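Long-range contacts in transcriptional regulator, LacI family (Corynebacterium glutamicum, PDB 3H5T), which regulates cell wall biogenesis by binding a palindromic promoter motif, and acts as an inositol-dependent transcriptional activator of the inositol phosphate synthase gene ino1: residues A[301-306]-A[317-322]; A[187-192]-A[269-274]; A[130-135]-A[150-155]. All blocks are in the same frame, centred on the assembly; numbering follows the deposited sequence.

Contact 1 (A[301-306]-A[317-322]); sequences TGFDGT and VIQPNK
One of the crossovers between the two alpha/beta subdomains of the LacI-type effector domain is where Phe303 and Asp304 meet Val317, Ile318 and Gln319. Strand 299-302 belongs to one subdomain sheet, the chain turns a corner at Phe303, and strand 316-318 lies at the edge of the other sheet, so the contact straddles both. Backbone bonds give the first evidence. Asp304 N donates to Val317 O over 2.8 Å with an N-H...O angle of 157°, in the carbonyl plane. Gln319 N donates to Asp304 O at 2.9 Å, but from above the carbonyl plane, 48° out of it. These two bonds place Asp304 opposite Ile318 in a parallel bridge. On the N-terminal side, Val317 N reaches Gly302 O only through a weak bond of 3.4 Å. The apolar part is a CH-pi contact: Val317 CB sits over one face of the Phe303 ring, 3.8 Å from its centroid and displaced toward the rim. CG of Phe303 is anti to the backbone N (chi1 -168°), which brings CD1 to within 3.5 Å of both CB and CG2 of Val317. The same ring takes part in a cation-pi interaction with Arg224. Past the bridge, the CA of Gly305 lies 4.3 Å from Ile318 CA; at its positive phi a CB would run into both Ile318 and the carbonyl O of Asp304, which calls for glycine. Beyond it, one water is hydrogen-bonded to Gly305 O at 2.7 Å and also to Gln319 O. Asp277 OD2 accepts from the N atoms of Gly305 and Thr306. Both backbone polar atoms of the buried Asp304 thus find partners across the contact, and since relatives bind effectors in the cleft between the subdomains, this linkage probably lies close to the hinge that cleft uses.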
loop_
_atom_site.group_PDB
_atom_site.type_symbol
_atom_site.label_atom_id
_atom_site.label_comp_id
_atom_site.label_asym_id
_atom_site.label_seq_id
_atom_site.Cartn_x
_atom_site.Cartn_y
_atom_site.Cartn_z
ATOM N N THR A 301 -7.821 -16.463 -0.132
ATOM C CA THR A 301 -6.564 -15.894 -0.591
ATOM C C THR A 301 -6.574 -14.393 -0.330
ATOM O O THR A 301 -7.634 -13.775 -0.255
ATOM C CB THR A 301 -6.359 -16.143 -2.101
ATOM O OG1 THR A 301 -6.458 -17.546 -2.376
ATOM C CG2 THR A 301 -4.991 -15.674 -2.529
ATOM N N GLY A 302 -5.388 -13.814 -0.178
ATOM C CA GLY A 302 -5.287 -12.391 0.067
ATOM C C GLY A 302 -4.371 -11.731 -0.943
ATOM O O GLY A 302 -3.964 -12.367 -1.911
ATOM N N PHE A 303 -4.058 -10.455 -0.724
ATOM C CA PHE A 303 -3.176 -9.701 -1.603
ATOM C C PHE A 303 -2.618 -8.512 -0.817
ATOM O O PHE A 303 -3.381 -7.709 -0.282
ATOM C CB PHE A 303 -3.935 -9.197 -2.842
ATOM C CG PHE A 303 -3.041 -8.655 -3.931
ATOM C CD1 PHE A 303 -2.934 -9.317 -5.155
ATOM C CD2 PHE A 303 -2.293 -7.492 -3.735
ATOM C CE1 PHE A 303 -2.100 -8.828 -6.167
ATOM C CE2 PHE A 303 -1.452 -6.994 -4.743
ATOM C CZ PHE A 303 -1.355 -7.661 -5.957
ATOM N N ASP A 304 -1.286 -8.436 -0.756
ATOM C CA ASP A 304 -0.517 -7.390 -0.072
ATOM C C ASP A 304 0.692 -7.963 0.650
ATOM O O ASP A 304 1.828 -7.544 0.410
ATOM C CB ASP A 304 -1.361 -6.610 0.942
ATOM C CG ASP A 304 -1.972 -5.359 0.347
ATOM O OD1 ASP A 304 -1.581 -5.005 -0.785
ATOM O OD2 ASP A 304 -2.829 -4.731 1.005
ATOM N N GLY A 305 0.440 -8.916 1.542
ATOM C CA GLY A 305 1.518 -9.525 2.297
ATOM C C GLY A 305 1.890 -8.735 3.540
ATOM O O GLY A 305 3.065 -8.652 3.895
ATOM N N THR A 306 0.896 -8.151 4.208
ATOM C CA THR A 306 1.153 -7.376 5.415
ATOM C C THR A 306 1.722 -8.296 6.485
ATOM O O THR A 306 1.575 -9.516 6.411
ATOM C CB THR A 306 -0.143 -6.692 5.965
ATOM O OG1 THR A 306 -1.087 -7.687 6.391
ATOM C CG2 THR A 306 -0.787 -5.819 4.885
ATOM N N VAL A 317 -0.590 -12.655 -2.092
ATOM C CA VAL A 317 0.381 -12.101 -3.040
ATOM C C VAL A 317 1.231 -11.065 -2.302
ATOM O O VAL A 317 0.707 -10.065 -1.804
ATOM C CB VAL A 317 -0.329 -11.396 -4.234
ATOM C CG1 VAL A 317 0.691 -10.773 -5.165
ATOM C CG2 VAL A 317 -1.194 -12.396 -4.991
ATOM N N ILE A 318 2.535 -11.291 -2.211
ATOM C CA ILE A 318 3.368 -10.323 -1.514
ATOM C C ILE A 318 3.744 -9.157 -2.408
ATOM O O ILE A 318 4.265 -9.331 -3.508
ATOM C CB ILE A 318 4.650 -10.961 -0.944
ATOM C CG1 ILE A 318 4.268 -12.087 0.025
ATOM C CG2 ILE A 318 5.494 -9.883 -0.227
ATOM C CD1 ILE A 318 5.424 -12.644 0.803
ATOM N N GLN A 319 3.462 -7.964 -1.912
ATOM C CA GLN A 319 3.743 -6.729 -2.620
ATOM C C GLN A 319 4.695 -5.887 -1.765
ATOM O O GLN A 319 4.445 -5.637 -0.582
ATOM C CB GLN A 319 2.426 -5.995 -2.874
ATOM C CG GLN A 319 2.571 -4.583 -3.366
ATOM C CD GLN A 319 1.227 -3.942 -3.652
ATOM O OE1 GLN A 319 0.256 -4.149 -2.915
ATOM N NE2 GLN A 319 1.166 -3.149 -4.716
ATOM N N PRO A 320 5.815 -5.451 -2.353
ATOM C CA PRO A 320 6.790 -4.642 -1.612
ATOM C C PRO A 320 6.304 -3.206 -1.407
ATOM O O PRO A 320 6.768 -2.288 -2.084
ATOM C CB PRO A 320 8.025 -4.725 -2.497
ATOM C CG PRO A 320 7.421 -4.713 -3.874
ATOM C CD PRO A 320 6.247 -5.664 -3.746
ATOM N N ASN A 321 5.381 -3.018 -0.462
ATOM C CA ASN A 321 4.824 -1.697 -0.197
ATOM C C ASN A 321 5.772 -0.646 0.345
ATOM O O ASN A 321 5.626 0.540 0.028
ATOM C CB ASN A 321 3.609 -1.795 0.727
ATOM C CG ASN A 321 2.389 -2.315 0.008
ATOM O OD1 ASN A 321 2.122 -1.921 -1.125
ATOM N ND2 ASN A 321 1.636 -3.195 0.661
ATOM N N LYS A 322 6.738 -1.046 1.163
ATOM C CA LYS A 322 7.658 -0.050 1.689
ATOM C C LYS A 322 8.547 0.449 0.550
ATOM O O LYS A 322 8.848 1.637 0.460
ATOM C CB LYS A 322 8.511 -0.630 2.823
ATOM C CG LYS A 322 9.447 0.378 3.477
ATOM C CD LYS A 322 9.973 -0.173 4.781
ATOM C CE LYS A 322 10.573 0.903 5.673
ATOM N NZ LYS A 322 11.969 1.279 5.320
HETATM O O HOH W 1 4.211 -6.747 2.281
#

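Contact 2 (A[187-192]-A[269-274]); sequences AGHRKI and LTAVLC
His189 and Thr270 meet through a side-chain hydrogen bond, ND1 to OG1, in which either atom could be the donor and whose modelled length of 2.5 Å is doubtful; Thr270 OG1 lies at the edge of the imidazole near its plane. A chi1 of 64° sets OG1 of Thr270 between its own backbone N and carbonyl carbon, turned to the histidine. Ala271 covers a face of the same ring: its CB is 3.9 Å from the centroid and 29° off the normal, a CH-pi contact. The backbone adds a second link, Thr270 N to Lys191 O at 3.0 Å with an N-H...O angle of 158°. Leu269 CD2 lies beside that same Lys191 O, and beyond it Ile192 pairs with Ala271 in a parallel bridge, the first step of strand 192-197 beside strand 271-274. What positions this shell lies outside. A Schellman motif with Gly188 at C-prime ends helix 178-186 and sends the chain toward the strand, while Leu184 of that helix packs on both Ile192 and Ala271. The far nitrogen, NE2, makes a weak hydrogen bond to Ala358 O. Both nitrogens thus have a partner, which with the Ala271 methyl is consistent with a defined ring orientation.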
loop_
_atom_site.group_PDB
_atom_site.type_symbol
_atom_site.label_atom_id
_atom_site.label_comp_id
_atom_site.label_asym_id
_atom_site.label_seq_id
_atom_site.Cartn_x
_atom_site.Cartn_y
_atom_site.Cartn_z
ATOM N N ALA A 187 -6.609 -26.425 -6.475
ATOM C CA ALA A 187 -7.108 -27.202 -5.341
ATOM C C ALA A 187 -8.525 -27.682 -5.659
ATOM O O ALA A 187 -9.254 -28.139 -4.784
ATOM C CB ALA A 187 -7.100 -26.361 -4.065
ATOM N N GLY A 188 -8.907 -27.547 -6.926
ATOM C CA GLY A 188 -10.212 -27.998 -7.373
ATOM C C GLY A 188 -11.434 -27.188 -6.994
ATOM O O GLY A 188 -12.552 -27.695 -7.082
ATOM N N HIS A 189 -11.251 -25.939 -6.578
ATOM C CA HIS A 189 -12.397 -25.108 -6.209
ATOM C C HIS A 189 -13.050 -24.514 -7.458
ATOM O O HIS A 189 -12.362 -24.056 -8.368
ATOM C CB HIS A 189 -11.953 -23.988 -5.265
ATOM C CG HIS A 189 -11.586 -24.458 -3.890
ATOM N ND1 HIS A 189 -12.494 -24.509 -2.854
ATOM C CD2 HIS A 189 -10.411 -24.892 -3.378
ATOM C CE1 HIS A 189 -11.895 -24.949 -1.764
ATOM N NE2 HIS A 189 -10.628 -25.190 -2.055
ATOM N N ARG A 190 -14.379 -24.533 -7.504
ATOM C CA ARG A 190 -15.111 -23.985 -8.646
ATOM C C ARG A 190 -16.224 -23.049 -8.173
ATOM O O ARG A 190 -16.691 -22.195 -8.920
ATOM C CB ARG A 190 -15.704 -25.115 -9.506
ATOM C CG ARG A 190 -14.672 -26.030 -10.171
ATOM C CD ARG A 190 -13.831 -25.297 -11.212
ATOM N NE ARG A 190 -12.829 -26.162 -11.838
ATOM C CZ ARG A 190 -11.796 -26.710 -11.198
ATOM N NH1 ARG A 190 -11.621 -26.486 -9.901
ATOM N NH2 ARG A 190 -10.939 -27.485 -11.852
ATOM N N LYS A 191 -16.662 -23.226 -6.933
ATOM C CA LYS A 191 -17.687 -22.358 -6.374
ATOM C C LYS A 191 -16.928 -21.292 -5.596
ATOM O O LYS A 191 -16.831 -21.333 -4.369
ATOM C CB LYS A 191 -18.627 -23.148 -5.459
ATOM C CG LYS A 191 -19.479 -24.172 -6.208
ATOM C CD LYS A 191 -20.782 -24.464 -5.480
ATOM C CE LYS A 191 -21.719 -25.280 -6.355
ATOM N NZ LYS A 191 -23.062 -25.461 -5.728
ATOM N N ILE A 192 -16.385 -20.335 -6.340
ATOM C CA ILE A 192 -15.584 -19.264 -5.772
ATOM C C ILE A 192 -16.298 -17.919 -5.717
ATOM O O ILE A 192 -17.046 -17.560 -6.619
ATOM C CB ILE A 192 -14.281 -19.098 -6.584
ATOM C CG1 ILE A 192 -13.598 -20.461 -6.734
ATOM C CG2 ILE A 192 -13.341 -18.113 -5.887
ATOM C CD1 ILE A 192 -12.486 -20.489 -7.756
ATOM N N LEU A 269 -20.346 -21.758 -1.324
ATOM C CA LEU A 269 -18.979 -21.408 -1.717
ATOM C C LEU A 269 -17.925 -22.193 -0.942
ATOM O O LEU A 269 -18.033 -22.386 0.274
ATOM C CB LEU A 269 -18.725 -19.902 -1.540
ATOM C CG LEU A 269 -19.455 -18.902 -2.452
ATOM C CD1 LEU A 269 -19.118 -17.490 -2.016
ATOM C CD2 LEU A 269 -19.059 -19.116 -3.906
ATOM N N THR A 270 -16.898 -22.640 -1.657
ATOM C CA THR A 270 -15.822 -23.406 -1.046
ATOM C C THR A 270 -14.557 -22.564 -0.878
ATOM O O THR A 270 -13.663 -22.924 -0.106
ATOM C CB THR A 270 -15.480 -24.653 -1.893
ATOM O OG1 THR A 270 -14.979 -24.244 -3.171
ATOM C CG2 THR A 270 -16.724 -25.515 -2.095
ATOM N N ALA A 271 -14.489 -21.447 -1.599
ATOM C CA ALA A 271 -13.327 -20.564 -1.529
ATOM C C ALA A 271 -13.693 -19.108 -1.776
ATOM O O ALA A 271 -14.671 -18.816 -2.467
ATOM C CB ALA A 271 -12.274 -21.004 -2.536
ATOM N N VAL A 272 -12.898 -18.201 -1.211
ATOM C CA VAL A 272 -13.119 -16.769 -1.378
ATOM C C VAL A 272 -11.804 -16.067 -1.696
ATOM O O VAL A 272 -10.868 -16.100 -0.893
ATOM C CB VAL A 272 -13.715 -16.132 -0.098
ATOM C CG1 VAL A 272 -13.639 -14.608 -0.180
ATOM C CG2 VAL A 272 -15.160 -16.576 0.082
ATOM N N LEU A 273 -11.729 -15.441 -2.870
ATOM C CA LEU A 273 -10.527 -14.711 -3.264
ATOM C C LEU A 273 -10.718 -13.228 -2.969
ATOM O O LEU A 273 -11.651 -12.606 -3.468
ATOM C CB LEU A 273 -10.229 -14.904 -4.759
ATOM C CG LEU A 273 -9.028 -14.114 -5.297
ATOM C CD1 LEU A 273 -8.384 -14.857 -6.443
ATOM C CD2 LEU A 273 -9.464 -12.722 -5.724
ATOM N N CYS A 274 -9.829 -12.673 -2.153
ATOM C CA CYS A 274 -9.881 -11.267 -1.781
ATOM C C CYS A 274 -8.889 -10.429 -2.571
ATOM O O CYS A 274 -7.799 -10.879 -2.908
ATOM C CB CYS A 274 -9.579 -11.101 -0.295
ATOM S SG CYS A 274 -10.737 -11.918 0.766
#

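Contact 3 (A[130-135]-A[150-155]); sequences DGVVIY and RGLPAV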
loop_
_atom_site.group_PDB
_atom_site.type_symbol
_atom_site.label_atom_id
_atom_site.label_comp_id
_atom_site.label_asym_id
_atom_site.label_seq_id
_atom_site.Cartn_x
_atom_site.Cartn_y
_atom_site.Cartn_z
ATOM N N ASP A 130 5.707 21.323 -1.763
ATOM C CA ASP A 130 6.476 21.545 -2.984
ATOM C C ASP A 130 6.222 20.415 -3.979
ATOM O O ASP A 130 6.602 20.503 -5.145
ATOM C CB ASP A 130 7.981 21.597 -2.680
ATOM C CG ASP A 130 8.364 22.729 -1.728
ATOM O OD1 ASP A 130 7.992 23.898 -1.987
ATOM O OD2 ASP A 130 9.057 22.444 -0.725
ATOM N N GLY A 131 5.595 19.345 -3.501
ATOM C CA GLY A 131 5.310 18.209 -4.355
ATOM C C GLY A 131 4.300 17.280 -3.714
ATOM O O GLY A 131 4.051 17.360 -2.513
ATOM N N VAL A 132 3.718 16.389 -4.504
ATOM C CA VAL A 132 2.729 15.483 -3.956
ATOM C C VAL A 132 2.804 14.053 -4.477
ATOM O O VAL A 132 2.957 13.818 -5.669
ATOM C CB VAL A 132 1.299 16.013 -4.210
ATOM C CG1 VAL A 132 1.064 16.159 -5.695
ATOM C CG2 VAL A 132 0.260 15.067 -3.587
ATOM N N VAL A 133 2.706 13.102 -3.559
ATOM C CA VAL A 133 2.705 11.690 -3.911
ATOM C C VAL A 133 1.234 11.314 -3.929
ATOM O O VAL A 133 0.573 11.346 -2.888
ATOM C CB VAL A 133 3.429 10.834 -2.843
ATOM C CG1 VAL A 133 3.179 9.360 -3.109
ATOM C CG2 VAL A 133 4.922 11.146 -2.853
ATOM N N ILE A 134 0.702 10.999 -5.105
ATOM C CA ILE A 134 -0.699 10.639 -5.183
ATOM C C ILE A 134 -0.793 9.170 -4.868
ATOM O O ILE A 134 -0.204 8.332 -5.557
ATOM C CB ILE A 134 -1.293 10.948 -6.569
ATOM C CG1 ILE A 134 -1.308 12.468 -6.779
ATOM C CG2 ILE A 134 -2.703 10.402 -6.664
ATOM C CD1 ILE A 134 -1.736 12.930 -8.151
ATOM N N TYR A 135 -1.532 8.859 -3.811
ATOM C CA TYR A 135 -1.663 7.480 -3.387
ATOM C C TYR A 135 -3.001 6.804 -3.610
ATOM O O TYR A 135 -3.989 7.126 -2.957
ATOM C CB TYR A 135 -1.292 7.361 -1.908
ATOM C CG TYR A 135 -1.417 5.966 -1.365
ATOM C CD1 TYR A 135 -0.755 4.896 -1.973
ATOM C CD2 TYR A 135 -2.191 5.705 -0.236
ATOM C CE1 TYR A 135 -0.860 3.589 -1.461
ATOM C CE2 TYR A 135 -2.308 4.407 0.284
ATOM C CZ TYR A 135 -1.640 3.358 -0.332
ATOM O OH TYR A 135 -1.749 2.092 0.185
ATOM N N ARG A 150 -2.649 23.200 -10.769
ATOM C CA ARG A 150 -1.756 23.967 -9.915
ATOM C C ARG A 150 -0.309 23.775 -10.396
ATOM O O ARG A 150 0.602 24.500 -9.987
ATOM C CB ARG A 150 -1.912 23.514 -8.451
ATOM C CG ARG A 150 -0.907 24.150 -7.497
ATOM C CD ARG A 150 -1.100 23.738 -6.039
ATOM N NE ARG A 150 0.000 24.254 -5.227
ATOM C CZ ARG A 150 0.042 24.243 -3.897
ATOM N NH1 ARG A 150 -0.966 23.738 -3.199
ATOM N NH2 ARG A 150 1.090 24.756 -3.262
ATOM N N GLY A 151 -0.106 22.805 -11.282
ATOM C CA GLY A 151 1.232 22.549 -11.788
ATOM C C GLY A 151 2.151 22.031 -10.695
ATOM O O GLY A 151 3.342 22.332 -10.671
ATOM N N LEU A 152 1.586 21.242 -9.787
ATOM C CA LEU A 152 2.334 20.667 -8.667
ATOM C C LEU A 152 3.044 19.380 -9.092
ATOM O O LEU A 152 2.410 18.446 -9.576
ATOM C CB LEU A 152 1.370 20.370 -7.514
ATOM C CG LEU A 152 1.888 20.111 -6.096
ATOM C CD1 LEU A 152 2.643 21.331 -5.582
ATOM C CD2 LEU A 152 0.701 19.796 -5.181
ATOM N N PRO A 153 4.377 19.325 -8.936
ATOM C CA PRO A 153 5.104 18.111 -9.325
ATOM C C PRO A 153 4.445 16.923 -8.626
ATOM O O PRO A 153 4.248 16.943 -7.409
ATOM C CB PRO A 153 6.518 18.372 -8.805
ATOM C CG PRO A 153 6.641 19.859 -8.883
ATOM C CD PRO A 153 5.294 20.334 -8.376
ATOM N N ALA A 154 4.103 15.886 -9.375
ATOM C CA ALA A 154 3.453 14.757 -8.749
ATOM C C ALA A 154 3.823 13.397 -9.304
ATOM O O ALA A 154 4.096 13.237 -10.499
ATOM C CB ALA A 154 1.959 14.946 -8.813
ATOM N N VAL A 155 3.835 12.419 -8.408
ATOM C CA VAL A 155 4.123 11.039 -8.755
ATOM C C VAL A 155 2.903 10.244 -8.288
ATOM O O VAL A 155 2.315 10.544 -7.248
ATOM C CB VAL A 155 5.375 10.518 -8.025
ATOM C CG1 VAL A 155 5.185 10.633 -6.516
ATOM C CG2 VAL A 155 5.618 9.066 -8.394
#
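Leu152 reaches across to Val132 just before the two strands pair. From its CB, which points toward the other segment, the chain continues to CG, anti to the backbone N (chi1 -164°) and 4.1 Å from Val132 CG1. There it forks: CD2 settles 3.7 Å from Val132 CG1, the two side chains crossing at about a right angle, while CD1 lies over the backbone at Asp130 C, 4.0 Å away. Val132 CG1 also touches Ala154 CB at 3.5 Å, so Leu152, Val132 and Ala154 form one apolar patch, against which Ile147 of helix 142-150 packs through Val132 and Leu152. The other face carries Val133 and Val155, lying side by side with CG2 and CG1 3.7 Å apart and covered by Leu332 of helix 321-336. Three bonds hold the register: Val132 N to Pro153 O, Val155 N to Val132 O at 3.2 Å, and Ile134 N to Val155 O at 2.7 Å, the last with an angle of 163°. Val132 thus spans Ala154 with both its N and its O, as parallel pairing requires. Helix 142-150, closed by a Schellman motif at Gly151, connects the two strands in the beta-alpha-beta crossover characteristic of the periplasmic-binding-protein-like fold.

How the contacts relate
Beyond the N-terminal helix-turn-helix, the chain first closes contact 3, a short beta-alpha-beta loop within the seven-stranded sheet of one subdomain. It then crosses to the other subdomain, where contact 2 joins 187-192 to 269-274 over 76 intervening residues. Contact 1 follows, closing a loop of ten residues. The three are in series, and none nests in or crosses another. Contacts 1 and 2 touch, since strands 271-274 and 299-302 are neighbours with probable hydrogen bonds between Thr301 and both Val272 and Cys274. Contact 1 shares the larger sheet with contact 3 but does not touch it, whereas the centres of contacts 2 and 3 stand about 41 Å apart, one in each subdomain.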